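Local coordinates for protein putative immunoglobulin A1 protease (PDB 3N6Z) that is of unproven function but, as a putative immunoglobulin A1 protease with a parallel beta-helix fold, may cleave immunoglobulin A1, at residues S272-V277 against I305-N310; A208-R213 against G241-T246; G217-G222 against L254-K259. All coordinates share one frame; numbering follows the deposited sequence. Where two conformers were deposited one is given.

Interaction 1: S272-V277 against I305-N310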
loop_
_atom_site.group_PDB
_atom_site.type_symbol
_atom_site.label_atom_id
_atom_site.label_comp_id
_atom_site.label_asym_id
_atom_site.label_seq_id
_atom_site.Cartn_x
_atom_site.Cartn_y
_atom_site.Cartn_z
ATOM N N SER A 272 12.601 -8.342 0.638
ATOM C CA SER A 272 11.813 -9.249 1.470
ATOM C C SER A 272 12.151 -10.707 1.170
ATOM O O SER A 272 12.360 -11.076 0.018
ATOM C CB SER A 272 10.321 -9.051 1.180
ATOM O OG SER A 272 9.908 -7.746 1.494
ATOM N N ASN A 273 12.105 -11.561 2.194
ATOM C CA ASN A 273 12.041 -13.001 1.979
ATOM C C ASN A 273 10.642 -13.380 1.474
ATOM O O ASN A 273 9.639 -12.836 1.964
ATOM C CB ASN A 273 12.346 -13.741 3.278
ATOM C CG ASN A 273 13.758 -13.490 3.774
ATOM O OD1 ASN A 273 14.688 -13.384 2.971
ATOM N ND2 ASN A 273 13.932 -13.418 5.096
ATOM N N LEU A 274 10.593 -14.270 0.477
ATOM C CA LEU A 274 9.383 -14.562 -0.283
ATOM C C LEU A 274 9.122 -16.057 -0.241
ATOM O O LEU A 274 10.018 -16.856 -0.583
ATOM C CB LEU A 274 9.543 -14.113 -1.734
ATOM C CG LEU A 274 10.037 -12.697 -1.996
ATOM C CD1 LEU A 274 10.138 -12.447 -3.506
ATOM C CD2 LEU A 274 9.069 -11.669 -1.385
ATOM N N THR A 275 7.902 -16.423 0.165
ATOM C CA THR A 275 7.524 -17.815 0.377
ATOM C C THR A 275 6.180 -18.166 -0.244
ATOM O O THR A 275 5.162 -17.583 0.101
ATOM C CB THR A 275 7.497 -18.144 1.872
ATOM O OG1 THR A 275 8.749 -17.785 2.456
ATOM C CG2 THR A 275 7.160 -19.627 2.115
ATOM N N GLY A 276 6.179 -19.116 -1.178
ATOM C CA GLY A 276 4.948 -19.748 -1.673
ATOM C C GLY A 276 4.862 -21.096 -1.001
ATOM O O GLY A 276 5.758 -21.914 -1.164
ATOM N N VAL A 277 3.792 -21.342 -0.241
ATOM C CA VAL A 277 3.698 -22.584 0.531
ATOM C C VAL A 277 3.421 -23.793 -0.369
ATOM O O VAL A 277 4.197 -24.749 -0.370
ATOM C CB VAL A 277 2.681 -22.461 1.668
ATOM C CG1 VAL A 277 2.605 -23.792 2.433
ATOM C CG2 VAL A 277 3.084 -21.317 2.608
ATOM N N ILE A 305 18.077 -12.045 -0.126
ATOM C CA ILE A 305 16.711 -12.493 0.165
ATOM C C ILE A 305 16.600 -13.991 -0.116
ATOM O O ILE A 305 17.299 -14.542 -0.986
ATOM C CB ILE A 305 15.608 -11.654 -0.543
ATOM C CG1 ILE A 305 15.599 -11.853 -2.059
ATOM C CG2 ILE A 305 15.732 -10.179 -0.140
ATOM C CD1 ILE A 305 14.473 -11.046 -2.772
ATOM N N VAL A 306 15.701 -14.634 0.629
ATOM C CA VAL A 306 15.468 -16.085 0.500
ATOM C C VAL A 306 14.104 -16.290 -0.170
ATOM O O VAL A 306 13.092 -15.753 0.290
ATOM C CB VAL A 306 15.519 -16.761 1.884
ATOM C CG1 VAL A 306 15.199 -18.249 1.787
ATOM C CG2 VAL A 306 16.893 -16.531 2.537
ATOM N N LEU A 307 14.112 -17.066 -1.252
ATOM C CA LEU A 307 12.918 -17.414 -2.022
ATOM C C LEU A 307 12.683 -18.912 -1.813
ATOM O O LEU A 307 13.589 -19.730 -1.999
ATOM C CB LEU A 307 13.049 -17.086 -3.523
ATOM C CG LEU A 307 12.631 -15.690 -4.023
ATOM C CD1 LEU A 307 13.485 -14.594 -3.384
ATOM C CD2 LEU A 307 12.694 -15.629 -5.567
ATOM N N LYS A 308 11.448 -19.256 -1.458
ATOM C CA LYS A 308 11.048 -20.645 -1.198
ATOM C C LYS A 308 9.712 -20.973 -1.831
ATOM O O LYS A 308 8.779 -20.163 -1.800
ATOM C CB LYS A 308 10.984 -20.944 0.300
ATOM C CG LYS A 308 12.333 -20.995 0.993
ATOM C CD LYS A 308 12.193 -21.402 2.436
ATOM C CE LYS A 308 13.546 -21.590 3.100
ATOM N NZ LYS A 308 13.388 -22.070 4.523
ATOM N N VAL A 309 9.629 -22.171 -2.409
ATOM C CA VAL A 309 8.378 -22.752 -2.874
ATOM C C VAL A 309 8.331 -24.162 -2.302
ATOM O O VAL A 309 9.267 -24.950 -2.520
ATOM C CB VAL A 309 8.256 -22.769 -4.407
ATOM C CG1 VAL A 309 6.991 -23.582 -4.849
ATOM C CG2 VAL A 309 8.177 -21.349 -4.935
ATOM N N ASN A 310 7.268 -24.487 -1.573
ATOM C CA ASN A 310 7.121 -25.823 -0.956
ATOM C C ASN A 310 8.349 -26.217 -0.135
ATOM O O ASN A 310 8.858 -27.335 -0.253
ATOM C CB ASN A 310 6.766 -26.845 -2.036
ATOM C CG ASN A 310 6.391 -28.203 -1.466
ATOM O OD1 ASN A 310 5.873 -28.302 -0.340
ATOM N ND2 ASN A 310 6.665 -29.244 -2.229
HETATM O O HOH W 1 11.629 -17.516 1.999
HETATM O O HOH W 2 4.537 -26.688 1.447
#
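Asn273 meets Val306 through two torsions: chi1 -64° puts CG beside the backbone N, anti to the carbonyl carbon, and the second torsion (-37°) turns OD1 to the backbone N-H of Val306, 2.8 Å from N, the donor lying somewhat off the amide plane. This side-chain oxygen continues, beyond the strand end, the run of bonds between the parallel backbones. In Ile305, CG1 stands between the backbone N and the carbonyl carbon (chi1 69°), CG2 is anti to the carbonyl carbon, and an extended second torsion places CD1. CB approaches Ser272 O to 3.3 Å, and CG2 and CD1 each come within 3.5 Å of the same Ser272 O, a buried carbonyl with no polar partner in the model. An alanine in place of this isoleucine would keep CB but would probably open a gap where CG2 and CD1 lie against Ser272 O. Further along, Leu274 N bonds Val306 O, Leu274 O receives Lys308 N, and Gly276 N reaches Lys308 O. Leu274 and Leu307 lie side by side, CD1 to CD1 at 4.0 Å. On the face of Thr275 and Lys308, a water joins Thr275 OG1 to Val306 O. Strand 243-245 flanks 274-276, antiparallel strand 312-314 flanks 307-309, and Val283 of strand 282-284 packs against Leu274, Leu307 and Val309.

Interaction 2: A208-R213 against G241-T246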
loop_
_atom_site.group_PDB
_atom_site.type_symbol
_atom_site.label_atom_id
_atom_site.label_comp_id
_atom_site.label_asym_id
_atom_site.label_seq_id
_atom_site.Cartn_x
_atom_site.Cartn_y
_atom_site.Cartn_z
ATOM N N ALA A 208 6.008 -4.351 6.561
ATOM C CA ALA A 208 4.954 -5.219 7.082
ATOM C C ALA A 208 5.131 -6.653 6.624
ATOM O O ALA A 208 5.548 -6.864 5.501
ATOM C CB ALA A 208 3.606 -4.684 6.615
ATOM N N THR A 209 4.821 -7.639 7.496
ATOM C CA THR A 209 4.644 -9.017 7.042
ATOM C C THR A 209 3.348 -9.062 6.245
ATOM O O THR A 209 2.324 -8.491 6.646
ATOM C CB THR A 209 4.624 -10.058 8.144
ATOM O OG1 THR A 209 3.520 -9.784 9.009
ATOM C CG2 THR A 209 5.936 -10.027 8.912
ATOM N N VAL A 210 3.400 -9.707 5.084
ATOM C CA VAL A 210 2.292 -9.698 4.134
ATOM C C VAL A 210 1.970 -11.147 3.779
ATOM O O VAL A 210 2.836 -11.866 3.280
ATOM C CB VAL A 210 2.658 -8.911 2.847
ATOM C CG1 VAL A 210 1.534 -8.960 1.833
ATOM C CG2 VAL A 210 3.010 -7.432 3.188
ATOM N N SER A 211 0.722 -11.575 4.002
ATOM C CA SER A 211 0.324 -12.956 3.780
ATOM C C SER A 211 -1.019 -13.000 3.071
ATOM O O SER A 211 -1.993 -12.389 3.541
ATOM C CB SER A 211 0.252 -13.697 5.121
ATOM O OG SER A 211 -0.346 -14.969 4.977
ATOM N N ASP A 212 -1.071 -13.740 1.958
ATOM C CA ASP A 212 -2.337 -14.037 1.303
ATOM C C ASP A 212 -2.684 -15.505 1.619
ATOM O O ASP A 212 -2.046 -16.423 1.117
ATOM C CB ASP A 212 -2.318 -13.792 -0.198
ATOM C CG ASP A 212 -3.684 -13.915 -0.817
ATOM O OD1 ASP A 212 -4.570 -14.591 -0.259
ATOM O OD2 ASP A 212 -3.880 -13.357 -1.913
ATOM N N ARG A 213 -3.700 -15.678 2.459
ATOM C CA ARG A 213 -4.106 -17.002 2.945
ATOM C C ARG A 213 -5.201 -17.636 2.120
ATOM O O ARG A 213 -5.723 -18.689 2.526
ATOM C CB ARG A 213 -4.482 -16.937 4.433
ATOM C CG ARG A 213 -3.266 -16.646 5.238
ATOM C CD ARG A 213 -3.427 -16.624 6.727
ATOM N NE ARG A 213 -2.142 -16.189 7.282
ATOM C CZ ARG A 213 -1.869 -16.032 8.570
ATOM N NH1 ARG A 213 -2.801 -16.259 9.501
ATOM N NH2 ARG A 213 -0.650 -15.624 8.921
ATOM N N GLY A 241 9.500 -6.391 4.520
ATOM C CA GLY A 241 8.779 -7.404 5.316
ATOM C C GLY A 241 8.576 -8.741 4.591
ATOM O O GLY A 241 8.495 -8.795 3.374
ATOM N N ALA A 242 8.518 -9.836 5.316
ATOM C CA ALA A 242 8.316 -11.163 4.707
ATOM C C ALA A 242 6.985 -11.233 3.964
ATOM O O ALA A 242 5.974 -10.824 4.508
ATOM C CB ALA A 242 8.360 -12.238 5.793
ATOM N N VAL A 243 7.001 -11.764 2.744
ATOM C CA VAL A 243 5.808 -11.848 1.886
ATOM C C VAL A 243 5.548 -13.323 1.596
ATOM O O VAL A 243 6.477 -14.050 1.215
ATOM C CB VAL A 243 5.945 -11.074 0.549
ATOM C CG1 VAL A 243 4.634 -11.029 -0.211
ATOM C CG2 VAL A 243 6.504 -9.693 0.779
ATOM N N SER A 244 4.306 -13.770 1.759
ATOM C CA SER A 244 3.965 -15.163 1.516
ATOM C C SER A 244 2.540 -15.350 1.011
ATOM O O SER A 244 1.692 -14.480 1.185
ATOM C CB SER A 244 4.210 -15.967 2.789
ATOM O OG SER A 244 3.301 -15.560 3.778
ATOM N N ALA A 245 2.323 -16.477 0.329
ATOM C CA ALA A 245 0.986 -16.918 -0.050
ATOM C C ALA A 245 0.876 -18.410 0.231
ATOM O O ALA A 245 1.821 -19.173 -0.032
ATOM C CB ALA A 245 0.685 -16.620 -1.556
ATOM N N THR A 246 -0.290 -18.831 0.714
ATOM C CA THR A 246 -0.594 -20.256 0.886
ATOM C C THR A 246 -0.535 -21.003 -0.442
ATOM O O THR A 246 0.069 -22.077 -0.520
ATOM C CB THR A 246 -1.990 -20.386 1.502
ATOM O OG1 THR A 246 -1.966 -19.775 2.786
ATOM C CG2 THR A 246 -2.462 -21.818 1.587
HETATM O O HOH W 3 6.710 -5.484 3.276
HETATM O O HOH W 4 4.525 -13.506 5.269
HETATM O O HOH W 5 0.805 -16.964 3.579
HETATM O O HOH W 6 -4.162 -20.563 4.232
#
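Val210 and Val243 pair in parallel register on successive coils of a parallel beta-helix, with Val210 CB 4.2 Å from Val243 CG1 on the buried face of the sheet. The backbones alternate as donor and acceptor: Val210 N bonds Ala242 O, Ser244 N bonds Val210 O at 2.8 Å, Asp212 N bonds Ser244 O, and Thr246 N bonds Asp212 O. Asp212 and Ala245 share the face of the valines. The Asp212 carboxylate turns away to other backbone partners: OD2 accepts from Lys219 N, and OD1 from Gly181 N and Ala214 N. Arg213 can be followed outward from the strand end. Its CB lies 4.1 Å from Thr246 OG1. CG, anti to the carbonyl carbon (chi1 -67°), keeps almost the same separation from that hydroxyl, the two side chains crossing at about a right angle. The chain then runs extended through CD to NE, which is placed to donate to Ser211 OG at 3.2 Å, near the guanidinium plane, a bond that is doubtful because it rests on one of two conformers of Ser211. The arginine side chain as a whole also touches Ile178 of strand 176-179. A water closes the same corner by bridging Arg213 O and Thr246 OG1. On the more open face, Ser244 OG sits between the backbone N and the carbonyl carbon (chi1 67°) and bonds a water shared with Val210 O; a second water, linking it to Ser211 OG, is doubtful for the same reason. At the other end of the pair, Gly241 CA approaches Ala208 O to 3.3 Å, and a CB on Gly241 would clash with that oxygen.

Interaction 3: G217-G222 against L254-K259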
loop_
_atom_site.group_PDB
_atom_site.type_symbol
_atom_site.label_atom_id
_atom_site.label_comp_id
_atom_site.label_asym_id
_atom_site.label_seq_id
_atom_site.Cartn_x
_atom_site.Cartn_y
_atom_site.Cartn_z
ATOM N N GLY A 217 -5.219 -19.129 -5.776
ATOM C CA GLY A 217 -5.227 -17.829 -6.414
ATOM C C GLY A 217 -4.696 -16.678 -5.549
ATOM O O GLY A 217 -5.094 -15.524 -5.737
ATOM N N GLY A 218 -3.805 -16.971 -4.614
ATOM C CA GLY A 218 -3.172 -15.930 -3.815
ATOM C C GLY A 218 -2.414 -14.932 -4.671
ATOM O O GLY A 218 -1.884 -15.276 -5.731
ATOM N N LYS A 219 -2.324 -13.704 -4.177
ATOM C CA LYS A 219 -1.654 -12.588 -4.859
ATOM C C LYS A 219 -1.025 -11.705 -3.785
ATOM O O LYS A 219 -1.663 -10.791 -3.275
ATOM C CB LYS A 219 -2.643 -11.795 -5.719
ATOM C CG LYS A 219 -3.500 -12.615 -6.690
ATOM C CD LYS A 219 -4.633 -11.783 -7.309
ATOM C CE LYS A 219 -5.769 -12.659 -7.817
ATOM N NZ LYS A 219 -6.477 -13.348 -6.694
ATOM N N ALA A 220 0.214 -12.023 -3.412
ATOM C CA ALA A 220 0.895 -11.361 -2.292
ATOM C C ALA A 220 2.085 -10.551 -2.792
ATOM O O ALA A 220 2.935 -11.070 -3.517
ATOM C CB ALA A 220 1.353 -12.374 -1.249
ATOM N N GLY A 221 2.132 -9.267 -2.426
ATOM C CA GLY A 221 3.244 -8.389 -2.798
ATOM C C GLY A 221 3.731 -7.565 -1.629
ATOM O O GLY A 221 2.943 -7.117 -0.795
ATOM N N GLY A 222 5.014 -7.213 -1.648
ATOM C CA GLY A 222 5.569 -6.351 -0.611
ATOM C C GLY A 222 4.883 -5.004 -0.573
ATOM O O GLY A 222 4.690 -4.429 0.498
ATOM N N LEU A 254 5.026 -6.745 -6.326
ATOM C CA LEU A 254 3.656 -6.962 -6.794
ATOM C C LEU A 254 3.389 -8.457 -6.898
ATOM O O LEU A 254 4.167 -9.176 -7.528
ATOM C CB LEU A 254 3.427 -6.283 -8.158
ATOM C CG LEU A 254 2.066 -6.524 -8.843
ATOM C CD1 LEU A 254 0.910 -5.867 -8.045
ATOM C CD2 LEU A 254 2.089 -6.085 -10.302
ATOM N N GLY A 255 2.260 -8.932 -6.362
ATOM C CA GLY A 255 1.883 -10.342 -6.534
ATOM C C GLY A 255 1.520 -10.718 -7.964
ATOM O O GLY A 255 2.177 -11.575 -8.567
ATOM N N GLN A 256 0.503 -10.064 -8.504
ATOM C CA GLN A 256 -0.099 -10.433 -9.775
ATOM C C GLN A 256 -0.507 -9.256 -10.625
ATOM O O GLN A 256 -1.120 -8.312 -10.129
ATOM C CB GLN A 256 -1.349 -11.298 -9.544
ATOM C CG GLN A 256 -2.234 -11.498 -10.776
ATOM C CD GLN A 256 -3.294 -12.558 -10.608
ATOM O OE1 GLN A 256 -3.021 -13.657 -10.111
ATOM N NE2 GLN A 256 -4.527 -12.223 -11.022
ATOM N N ILE A 257 -0.250 -9.353 -11.917
ATOM C CA ILE A 257 -0.909 -8.522 -12.936
ATOM C C ILE A 257 -2.046 -9.364 -13.510
ATOM O O ILE A 257 -1.837 -10.506 -13.955
ATOM C CB ILE A 257 0.047 -8.111 -14.097
ATOM C CG1 ILE A 257 1.325 -7.449 -13.569
ATOM C CG2 ILE A 257 -0.686 -7.171 -15.066
ATOM C CD1 ILE A 257 2.407 -7.233 -14.670
ATOM N N ASP A 258 -3.271 -8.833 -13.490
ATOM C CA ASP A 258 -4.386 -9.565 -14.117
ATOM C C ASP A 258 -4.156 -9.739 -15.625
ATOM O O ASP A 258 -3.553 -8.901 -16.284
ATOM C CB ASP A 258 -5.696 -8.810 -13.919
ATOM C CG ASP A 258 -6.383 -9.132 -12.618
ATOM O OD1 ASP A 258 -5.723 -9.649 -11.682
ATOM O OD2 ASP A 258 -7.628 -8.871 -12.531
ATOM N N LYS A 259 -4.727 -10.818 -16.167
ATOM C CA LYS A 259 -4.751 -10.996 -17.613
ATOM C C LYS A 259 -5.380 -9.794 -18.294
ATOM O O LYS A 259 -6.314 -9.176 -17.762
ATOM C CB LYS A 259 -5.525 -12.254 -18.018
ATOM C CG LYS A 259 -4.932 -13.561 -17.486
ATOM C CD LYS A 259 -3.557 -13.861 -18.065
ATOM C CE LYS A 259 -3.051 -15.224 -17.609
ATOM N NZ LYS A 259 -3.758 -16.354 -18.258
HETATM O O HOH W 7 -2.739 -15.792 -8.353
#
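Lys219 and Gln256 cross obliquely, the aliphatic part of the lysine lying over one face of the glutamine amide. Lys219 CD stands almost directly above Gln256 CD at 3.6 Å, and Lys219 CE is 3.5 Å from Gln256 NE2. Nearer the backbone, Lys219 CG rests against Gln256 CB at 3.8 Å. The lysine then bends at its last torsion (chi4 67°), which turns NZ back to donate to Gly217 O at 2.8 Å; Gly181 O is a second acceptor. The amide has both ends occupied: NE2 donates to Asp258 OD1, reaching it from above the carboxylate plane, while OE1 receives a water that also donates to Gly218 O. These two bonds fix the rotation of the amide, and a salt bridge from Asp258 OD2 to Arg226 holds Asp258 in place. No direct hydrogen bond joins the two segments. The backbones meet at glycines instead: Gly221 CA is 3.7 Å from Gly255 N, and a CB on Gly255 would collide with the Lys219-Ala220 peptide. The chain turns a corner at Gly255, and strand 218-221, on the preceding coil, passes close to it, a glycine-lined corner where two faces of a parallel beta-helix meet.

From the N terminus, segment 208-213 leads through a short turn into 217-222, and both wait for partners on the following coil. Segment 241-246 closes interaction 2 over 27 residues of strand and loop without helix, after which 254-259 closes interaction 3 over 31. The two loops therefore cross, their segments alternating along the chain, and the contacts touch where Ala220 CB packs on Ser244 O. Interaction 1 follows in series, 305-310 returning to 272-277 after another 27 residues. It extends the sheet of interaction 2, since strands 243-245 and 274-276 are neighbours. Interactions 1 and 2 thus stack coils along one face, while interaction 3 links two faces across a corner.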